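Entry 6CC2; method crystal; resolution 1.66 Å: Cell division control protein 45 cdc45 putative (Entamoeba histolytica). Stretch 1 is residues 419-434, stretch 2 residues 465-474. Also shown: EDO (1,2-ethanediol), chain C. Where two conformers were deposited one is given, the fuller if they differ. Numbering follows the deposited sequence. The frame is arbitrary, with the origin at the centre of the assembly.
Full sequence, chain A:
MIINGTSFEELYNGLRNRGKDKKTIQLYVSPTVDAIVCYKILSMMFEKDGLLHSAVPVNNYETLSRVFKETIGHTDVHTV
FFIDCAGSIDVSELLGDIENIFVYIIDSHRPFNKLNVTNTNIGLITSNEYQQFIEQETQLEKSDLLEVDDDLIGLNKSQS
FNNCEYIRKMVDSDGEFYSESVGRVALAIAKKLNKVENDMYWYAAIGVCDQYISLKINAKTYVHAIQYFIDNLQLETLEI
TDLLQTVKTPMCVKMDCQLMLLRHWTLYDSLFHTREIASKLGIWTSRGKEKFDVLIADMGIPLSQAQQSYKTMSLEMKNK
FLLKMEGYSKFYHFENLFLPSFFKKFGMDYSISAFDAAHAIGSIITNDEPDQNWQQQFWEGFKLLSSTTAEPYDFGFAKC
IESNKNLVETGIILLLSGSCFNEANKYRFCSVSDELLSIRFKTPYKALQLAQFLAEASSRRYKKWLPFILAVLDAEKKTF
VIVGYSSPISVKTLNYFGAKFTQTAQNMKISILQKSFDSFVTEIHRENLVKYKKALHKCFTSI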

ATOM      1  N   SER A 419       2.222  26.655   6.015  1.00 50.52           N
ATOM      2  CA  SER A 419       3.080  26.802   7.189  1.00 50.17           C
ATOM      3  C   SER A 419       3.591  25.412   7.569  1.00 36.17           C
ATOM      4  O   SER A 419       3.095  24.761   8.487  1.00 34.82           O
ATOM      5  CB  SER A 419       2.311  27.449   8.332  1.00 64.82           C
ATOM      6  OG  SER A 419       1.511  28.521   7.866  1.00 71.69           O
ATOM      7  N   CYS A 420       4.623  24.977   6.857  0.65 31.36           N
ATOM      8  CA  CYS A 420       5.211  23.654   7.038  0.65 30.37           C
ATOM      9  C   CYS A 420       6.634  23.785   7.564  0.65 27.01           C
ATOM     10  O   CYS A 420       7.443  24.545   7.014  0.65 28.45           O
ATOM     11  CB  CYS A 420       5.203  22.876   5.722  0.65 34.72           C
ATOM     12  SG  CYS A 420       5.482  21.098   5.910  0.65 46.38           S
ATOM     13  N   PHE A 421       6.932  23.058   8.637  1.00 22.66           N
ATOM     14  CA  PHE A 421       8.238  23.128   9.276  1.00 22.30           C
ATOM     15  C   PHE A 421       8.753  21.735   9.619  1.00 22.64           C
ATOM     16  O   PHE A 421       7.981  20.792   9.795  1.00 22.21           O
ATOM     17  CB  PHE A 421       8.201  23.955  10.558  1.00 26.82           C
ATOM     18  CG  PHE A 421       7.669  25.346  10.373  1.00 48.20           C
ATOM     19  CD1 PHE A 421       8.514  26.375   9.988  1.00 61.57           C
ATOM     20  CD2 PHE A 421       6.330  25.627  10.592  1.00 59.05           C
ATOM     21  CE1 PHE A 421       8.030  27.660   9.818  1.00 65.35           C
ATOM     22  CE2 PHE A 421       5.841  26.911  10.424  1.00 65.90           C
ATOM     23  CZ  PHE A 421       6.694  27.926  10.035  1.00 67.50           C
ATOM     24  N   ASN A 422      10.083  21.624   9.731  1.00 22.38           N
ATOM     25  CA  ASN A 422      10.742  20.404  10.229  1.00 19.70           C
ATOM     26  C   ASN A 422      11.116  20.654  11.685  1.00 20.79           C
ATOM     27  O   ASN A 422      11.932  21.519  12.004  1.00 21.46           O
ATOM     28  CB  ASN A 422      11.960  20.060   9.368  1.00 20.60           C
ATOM     29  CG  ASN A 422      12.798  18.927   9.932  1.00 22.07           C
ATOM     30  OD1 ASN A 422      12.641  18.514  11.078  1.00 20.12           O
ATOM     31  ND2 ASN A 422      13.720  18.429   9.113  1.00 21.60           N
ATOM     32  N   GLU A 423      10.470  19.929  12.592  1.00 20.59           N
ATOM     33  CA  GLU A 423      10.675  20.127  14.016  1.00 26.99           C
ATOM     34  C   GLU A 423      11.678  19.086  14.489  1.00 27.67           C
ATOM     35  O   GLU A 423      11.342  17.911  14.641  1.00 26.89           O
ATOM     36  CB  GLU A 423       9.350  20.036  14.769  1.00 29.24           C
ATOM     37  CG  GLU A 423       8.384  21.154  14.391  1.00 30.37           C
ATOM     38  CD  GLU A 423       8.950  22.546  14.694  1.00 36.48           C
ATOM     39  OE1 GLU A 423       9.684  22.696  15.685  1.00 39.14           O
ATOM     40  OE2 GLU A 423       8.665  23.479  13.922  1.00 36.62           O
ATOM     41  N   ALA A 424      12.919  19.526  14.669  1.00 29.17           N
ATOM     42  CA  ALA A 424      13.971  18.754  15.332  1.00 31.46           C
ATOM     43  C   ALA A 424      14.270  17.434  14.634  1.00 26.93           C
ATOM     44  O   ALA A 424      14.784  16.492  15.262  1.00 25.06           O
ATOM     45  CB  ALA A 424      13.607  18.502  16.799  1.00 32.64           C
ATOM     46  N   ASN A 425      13.997  17.349  13.337  1.00 23.22           N
ATOM     47  CA  ASN A 425      14.166  16.105  12.587  1.00 25.68           C
ATOM     48  C   ASN A 425      13.428  14.947  13.241  1.00 27.91           C
ATOM     49  O   ASN A 425      13.852  13.797  13.177  1.00 28.70           O
ATOM     50  CB  ASN A 425      15.641  15.769  12.411  1.00 29.13           C
ATOM     51  CG  ASN A 425      16.316  16.698  11.455  1.00 31.07           C
ATOM     52  OD1 ASN A 425      15.816  16.920  10.356  1.00 30.59           O
ATOM     53  ND2 ASN A 425      17.417  17.273  11.873  1.00 33.17           N
ATOM     54  N   LYS A 426      12.314  15.248  13.879  1.00 22.85           N
ATOM     55  CA  LYS A 426      11.418  14.237  14.435  1.00 23.80           C
ATOM     56  C   LYS A 426      10.151  14.092  13.619  1.00 23.75           C
ATOM     57  O   LYS A 426       9.619  12.986  13.482  1.00 24.18           O
ATOM     58  CB  LYS A 426      11.055  14.601  15.874  1.00 25.28           C
ATOM     59  CG  LYS A 426      12.248  14.789  16.805  1.00 33.57           C
ATOM     60  CD  LYS A 426      12.622  13.494  17.490  1.00 43.07           C
ATOM     61  CE  LYS A 426      13.728  13.713  18.514  1.00 56.06           C
ATOM     62  NZ  LYS A 426      13.967  12.489  19.323  1.00 67.93           N
ATOM     63  N   TYR A 427       9.647  15.192  13.075  1.00 18.43           N
ATOM     64  CA  TYR A 427       8.444  15.190  12.278  1.00 16.71           C
ATOM     65  C   TYR A 427       8.392  16.505  11.528  1.00 16.80           C
ATOM     66  O   TYR A 427       9.007  17.492  11.926  1.00 18.91           O
ATOM     67  CB  TYR A 427       7.168  15.023  13.131  1.00 18.39           C
ATOM     68  CG  TYR A 427       7.042  16.039  14.236  1.00 20.41           C
ATOM     69  CD1 TYR A 427       7.612  15.820  15.484  1.00 24.92           C
ATOM     70  CD2 TYR A 427       6.357  17.234  14.036  1.00 18.08           C
ATOM     71  CE1 TYR A 427       7.525  16.758  16.492  1.00 26.38           C
ATOM     72  CE2 TYR A 427       6.275  18.179  15.041  1.00 20.66           C
ATOM     73  CZ  TYR A 427       6.866  17.937  16.269  1.00 22.74           C
ATOM     74  OH  TYR A 427       6.775  18.861  17.291  1.00 24.25           O
ATOM     75  N   ARG A 428       7.654  16.494  10.439  1.00 16.51           N
ATOM     76  CA  ARG A 428       7.250  17.717   9.770  1.00 17.53           C
ATOM     77  C   ARG A 428       5.847  18.065  10.254  1.00 18.25           C
ATOM     78  O   ARG A 428       5.041  17.176  10.536  1.00 19.58           O
ATOM     79  CB  ARG A 428       7.251  17.596   8.259  1.00 18.56           C
ATOM     80  CG  ARG A 428       8.621  17.424   7.693  1.00 19.52           C
ATOM     81  CD  ARG A 428       8.605  17.542   6.174  1.00 18.75           C
ATOM     82  NE  ARG A 428       9.994  17.549   5.732  1.00 18.15           N
ATOM     83  CZ  ARG A 428      10.688  16.475   5.377  1.00 20.26           C
ATOM     84  NH1 ARG A 428      10.106  15.289   5.307  1.00 20.92           N
ATOM     85  NH2 ARG A 428      11.961  16.606   5.047  1.00 20.59           N
ATOM     86  N   PHE A 429       5.591  19.352  10.395  1.00 17.81           N
ATOM     87  CA  PHE A 429       4.300  19.843  10.872  1.00 17.53           C
ATOM     88  C   PHE A 429       3.830  20.892   9.879  1.00 19.81           C
ATOM     89  O   PHE A 429       4.598  21.792   9.515  1.00 21.48           O
ATOM     90  CB  PHE A 429       4.397  20.475  12.272  1.00 17.74           C
ATOM     91  CG  PHE A 429       3.065  20.818  12.852  1.00 21.77           C
ATOM     92  CD1 PHE A 429       2.393  21.968  12.447  1.00 23.20           C
ATOM     93  CD2 PHE A 429       2.481  20.007  13.789  1.00 22.69           C
ATOM     94  CE1 PHE A 429       1.133  22.270  12.988  1.00 23.14           C
ATOM     95  CE2 PHE A 429       1.227  20.293  14.313  1.00 23.70           C
ATOM     96  CZ  PHE A 429       0.557  21.423  13.892  1.00 23.70           C
ATOM     97  N   CYS A 430       2.572  20.775   9.457  1.00 18.16           N
ATOM     98  CA  CYS A 430       1.988  21.740   8.545  1.00 18.69           C
ATOM     99  C   CYS A 430       0.572  22.044   9.009  1.00 19.70           C
ATOM    100  O   CYS A 430      -0.166  21.131   9.364  1.00 19.69           O
ATOM    101  CB  CYS A 430       1.943  21.214   7.131  1.00 26.13           C
ATOM    102  SG  CYS A 430       1.562  22.522   5.959  0.81 39.19           S
ATOM    103  N   SER A 431       0.198  23.314   9.000  1.00 21.17           N
ATOM    104  CA  SER A 431      -1.155  23.708   9.366  1.00 20.01           C
ATOM    105  C   SER A 431      -1.769  24.512   8.231  1.00 23.35           C
ATOM    106  O   SER A 431      -1.093  25.315   7.591  1.00 23.97           O
ATOM    107  CB  SER A 431      -1.196  24.511  10.684  1.00 23.08           C
ATOM    108  OG  SER A 431      -0.565  25.742  10.592  1.00 24.89           O
ATOM    109  N   VAL A 432      -3.042  24.255   7.980  1.00 19.59           N
ATOM    110  CA  VAL A 432      -3.793  24.832   6.877  1.00 22.24           C
ATOM    111  C   VAL A 432      -5.010  25.496   7.476  1.00 20.60           C
ATOM    112  O   VAL A 432      -5.825  24.824   8.129  1.00 21.46           O
ATOM    113  CB  VAL A 432      -4.221  23.753   5.859  1.00 27.65           C
ATOM    114  CG1 VAL A 432      -5.019  24.386   4.735  1.00 28.75           C
ATOM    115  CG2 VAL A 432      -3.008  23.021   5.323  1.00 34.00           C
ATOM    116  N   SER A 433      -5.137  26.818   7.269  1.00 19.89           N
ATOM    117  CA  SER A 433      -6.335  27.517   7.701  1.00 25.03           C
ATOM    118  C   SER A 433      -6.850  28.445   6.613  1.00 25.03           C
ATOM    119  O   SER A 433      -7.508  29.439   6.891  1.00 29.68           O
ATOM    120  CB  SER A 433      -6.106  28.272   9.005  1.00 36.09           C
ATOM    121  OG  SER A 433      -5.023  29.154   8.883  1.00 41.44           O
ATOM    122  N   ASP A 434      -6.517  28.145   5.365  1.00 24.76           N
ATOM    123  CA  ASP A 434      -7.080  28.878   4.223  1.00 30.82           C
ATOM    124  C   ASP A 434      -8.483  28.354   3.946  1.00 30.21           C
ATOM    125  O   ASP A 434      -8.710  27.139   3.986  1.00 30.18           O
ATOM    126  CB  ASP A 434      -6.174  28.719   3.000  1.00 49.02           C
ATOM    127  CG  ASP A 434      -6.940  28.420   1.724  1.00 78.11           C
ATOM    128  OD1 ASP A 434      -7.520  27.321   1.616  1.00 87.33           O
ATOM    129  OD2 ASP A 434      -6.949  29.283   0.820  1.00 89.05           O
ATOM    130  N   TRP A 465      13.458  11.765   4.915  1.00 19.02           N
ATOM    131  CA  TRP A 465      12.172  11.151   5.219  1.00 18.37           C
ATOM    132  C   TRP A 465      11.834  11.312   6.694  1.00 18.97           C
ATOM    133  O   TRP A 465      12.650  10.992   7.565  1.00 20.78           O
ATOM    134  CB  TRP A 465      12.181   9.666   4.822  1.00 18.28           C
ATOM    135  CG  TRP A 465      12.127   9.546   3.354  1.00 20.75           C
ATOM    136  CD1 TRP A 465      13.157   9.686   2.473  1.00 26.56           C
ATOM    137  CD2 TRP A 465      10.948   9.327   2.566  1.00 21.52           C
ATOM    138  NE1 TRP A 465      12.687   9.561   1.177  1.00 28.69           N
ATOM    139  CE2 TRP A 465      11.336   9.351   1.215  1.00 25.45           C
ATOM    140  CE3 TRP A 465       9.604   9.155   2.884  1.00 22.68           C
ATOM    141  CZ2 TRP A 465      10.433   9.154   0.180  1.00 26.88           C
ATOM    142  CZ3 TRP A 465       8.701   8.971   1.848  1.00 24.32           C
ATOM    143  CH2 TRP A 465       9.127   8.985   0.516  1.00 24.25           C
ATOM    144  N   LEU A 466      10.653  11.839   6.957  1.00 17.42           N
ATOM    145  CA  LEU A 466      10.133  12.068   8.291  1.00 18.30           C
ATOM    146  C   LEU A 466       8.657  11.726   8.319  1.00 17.40           C
ATOM    147  O   LEU A 466       7.971  11.816   7.294  1.00 17.99           O
ATOM    148  CB  LEU A 466      10.310  13.537   8.715  1.00 17.68           C
ATOM    149  CG  LEU A 466      11.743  13.962   8.956  1.00 18.96           C
ATOM    150  CD1 LEU A 466      11.782  15.462   9.082  1.00 19.68           C
ATOM    151  CD2 LEU A 466      12.304  13.282  10.228  1.00 21.24           C
ATOM    152  N   PRO A 467       8.133  11.365   9.488  1.00 17.00           N
ATOM    153  CA  PRO A 467       6.681  11.332   9.658  1.00 20.11           C
ATOM    154  C   PRO A 467       6.133  12.745   9.566  1.00 20.38           C
ATOM    155  O   PRO A 467       6.872  13.733   9.660  1.00 19.79           O
ATOM    156  CB  PRO A 467       6.498  10.705  11.045  1.00 24.98           C
ATOM    157  CG  PRO A 467       7.742  11.012  11.776  1.00 25.67           C
ATOM    158  CD  PRO A 467       8.853  11.102  10.744  1.00 21.29           C
ATOM    159  N   PHE A 468       4.838  12.835   9.287  1.00 18.82           N
ATOM    160  CA  PHE A 468       4.201  14.099   8.939  1.00 19.92           C
ATOM    161  C   PHE A 468       2.960  14.318   9.798  1.00 20.70           C
ATOM    162  O   PHE A 468       2.121  13.418   9.922  1.00 22.13           O
ATOM    163  CB  PHE A 468       3.816  14.119   7.450  1.00 19.27           C
ATOM    164  CG  PHE A 468       3.591  15.488   6.906  1.00 19.43           C
ATOM    165  CD1 PHE A 468       2.371  16.132   7.071  1.00 19.55           C
ATOM    166  CD2 PHE A 468       4.585  16.132   6.190  1.00 20.09           C
ATOM    167  CE1 PHE A 468       2.180  17.399   6.569  1.00 20.38           C
ATOM    168  CE2 PHE A 468       4.398  17.390   5.665  1.00 19.79           C
ATOM    169  CZ  PHE A 468       3.198  18.045   5.875  1.00 20.53           C
ATOM    170  N   ILE A 469       2.844  15.510  10.379  1.00 17.34           N
ATOM    171  CA  ILE A 469       1.689  15.901  11.186  1.00 16.82           C
ATOM    172  C   ILE A 469       1.023  17.077  10.489  1.00 17.41           C
ATOM    173  O   ILE A 469       1.664  18.107  10.226  1.00 17.68           O
ATOM    174  CB  ILE A 469       2.076  16.255  12.630  1.00 18.54           C
ATOM    175  CG1 ILE A 469       2.614  15.015  13.331  1.00 21.79           C
ATOM    176  CG2 ILE A 469       0.837  16.801  13.374  1.00 18.52           C
ATOM    177  CD1 ILE A 469       3.221  15.265  14.659  1.00 26.38           C
ATOM    178  N   LEU A 470      -0.254  16.903  10.148  1.00 16.75           N
ATOM    179  CA  LEU A 470      -1.015  17.868   9.369  1.00 16.53           C
ATOM    180  C   LEU A 470      -2.197  18.336  10.198  1.00 16.51           C
ATOM    181  O   LEU A 470      -2.936  17.508  10.737  1.00 18.03           O
ATOM    182  CB  LEU A 470      -1.513  17.215   8.070  1.00 18.47           C
ATOM    183  CG  LEU A 470      -2.474  18.073   7.241  1.00 20.53           C
ATOM    184  CD1 LEU A 470      -1.796  19.238   6.649  1.00 19.88           C
ATOM    185  CD2 LEU A 470      -3.099  17.180   6.149  1.00 23.03           C
ATOM    186  N   ALA A 471      -2.341  19.649  10.320  1.00 16.79           N
ATOM    187  CA  ALA A 471      -3.484  20.272  10.995  1.00 20.05           C
ATOM    188  C   ALA A 471      -4.322  21.035   9.982  1.00 19.55           C
ATOM    189  O   ALA A 471      -3.806  21.929   9.299  1.00 19.77           O
ATOM    190  CB  ALA A 471      -3.006  21.222  12.086  1.00 20.47           C
ATOM    191  N   VAL A 472      -5.612  20.709   9.903  1.00 17.85           N
ATOM    192  CA  VAL A 472      -6.521  21.344   8.960  1.00 17.24           C
ATOM    193  C   VAL A 472      -7.656  22.001   9.714  1.00 18.41           C
ATOM    194  O   VAL A 472      -8.319  21.348  10.534  1.00 19.60           O
ATOM    195  CB  VAL A 472      -7.073  20.338   7.925  1.00 18.90           C
ATOM    196  CG1 VAL A 472      -7.908  21.089   6.853  1.00 19.13           C
ATOM    197  CG2 VAL A 472      -5.935  19.532   7.289  1.00 21.47           C
ATOM    198  N   LEU A 473      -7.896  23.279   9.411  1.00 19.55           N
ATOM    199  CA  LEU A 473      -8.956  24.020  10.070  1.00 22.94           C
ATOM    200  C   LEU A 473     -10.316  23.446   9.712  1.00 23.67           C
ATOM    201  O   LEU A 473     -10.632  23.257   8.541  1.00 24.70           O
ATOM    202  CB  LEU A 473      -8.881  25.496   9.667  1.00 22.83           C
ATOM    203  CG  LEU A 473      -9.997  26.379  10.216  1.00 26.79           C
ATOM    204  CD1 LEU A 473      -9.921  26.509  11.725  1.00 27.60           C
ATOM    205  CD2 LEU A 473      -9.961  27.751   9.553  1.00 27.02           C
ATOM    206  N   ASP A 474     -11.123  23.168  10.733  1.00 23.65           N
ATOM    207  CA  ASP A 474     -12.548  22.894  10.596  1.00 26.25           C
ATOM    208  C   ASP A 474     -13.234  24.125  11.171  1.00 28.30           C
ATOM    209  O   ASP A 474     -13.471  24.217  12.380  1.00 28.40           O
ATOM    210  CB  ASP A 474     -12.948  21.615  11.325  1.00 27.97           C
ATOM    211  CG  ASP A 474     -14.399  21.254  11.103  1.00 33.40           C
ATOM    212  OD1 ASP A 474     -15.227  22.163  10.853  1.00 36.55           O
ATOM    213  OD2 ASP A 474     -14.716  20.051  11.191  1.00 37.38           O
TER
HETATM  214  C1  EDO C 602       8.688  21.173   5.974  1.00 45.93           C
HETATM  215  O1  EDO C 602       8.354  20.911   4.592  1.00 47.62           O
HETATM  216  C2  EDO C 602      10.200  21.340   6.139  1.00 52.09           C
HETATM  217  O2  EDO C 602      10.893  20.167   5.708  1.00 52.95           O
HETATM  218  O   HOH W   1       7.522  14.156   5.895  1.00 19.77           O

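Strands 427-432 and 468-474 lie side by side, their axes 13° apart in the same sense and 4.7 Å apart at closest approach, so the pairing is parallel. Six backbone hydrogen bonds confirm the register. Arg428 N donates to Pro467 O (3.0 Å) and Arg428 O accepts from Ile469 N (2.8 Å); Cys430 and Val432 repeat this pattern, each bonding to the residues before and after its partner, as far as Leu473 N to Val432 O (2.9 Å). N-H...O angles of 152-170° support every assignment. Within stretch 1, strand 419-423 folds back onto 427-432, with Phe421 N to Phe429 O at 2.8 Å and Phe429 N to Phe421 O at 2.9 Å.

Side chains alternate between the two faces. On one, Phe429 CD2 packs 3.6 Å from Ile469 CG2, while Ile469 CD1 lies over the Tyr427 ring, 4.2 Å from its centroid and 27° off the normal, a CH-pi contact. On the other, Phe468 CZ approaches Cys430 CB (3.6 Å) and Cys420 SG (3.8 Å), the sulfur standing obliquely to the ring. Leu466 CD1 covers one face of the Arg428 guanidinium. A water accepts from Arg428 NH1 (2.9 Å) and donates to Leu466 O (2.8 Å), bridging the stretches, and Arg428 NE donates to 1,2-ethanediol O2 (2.8 Å).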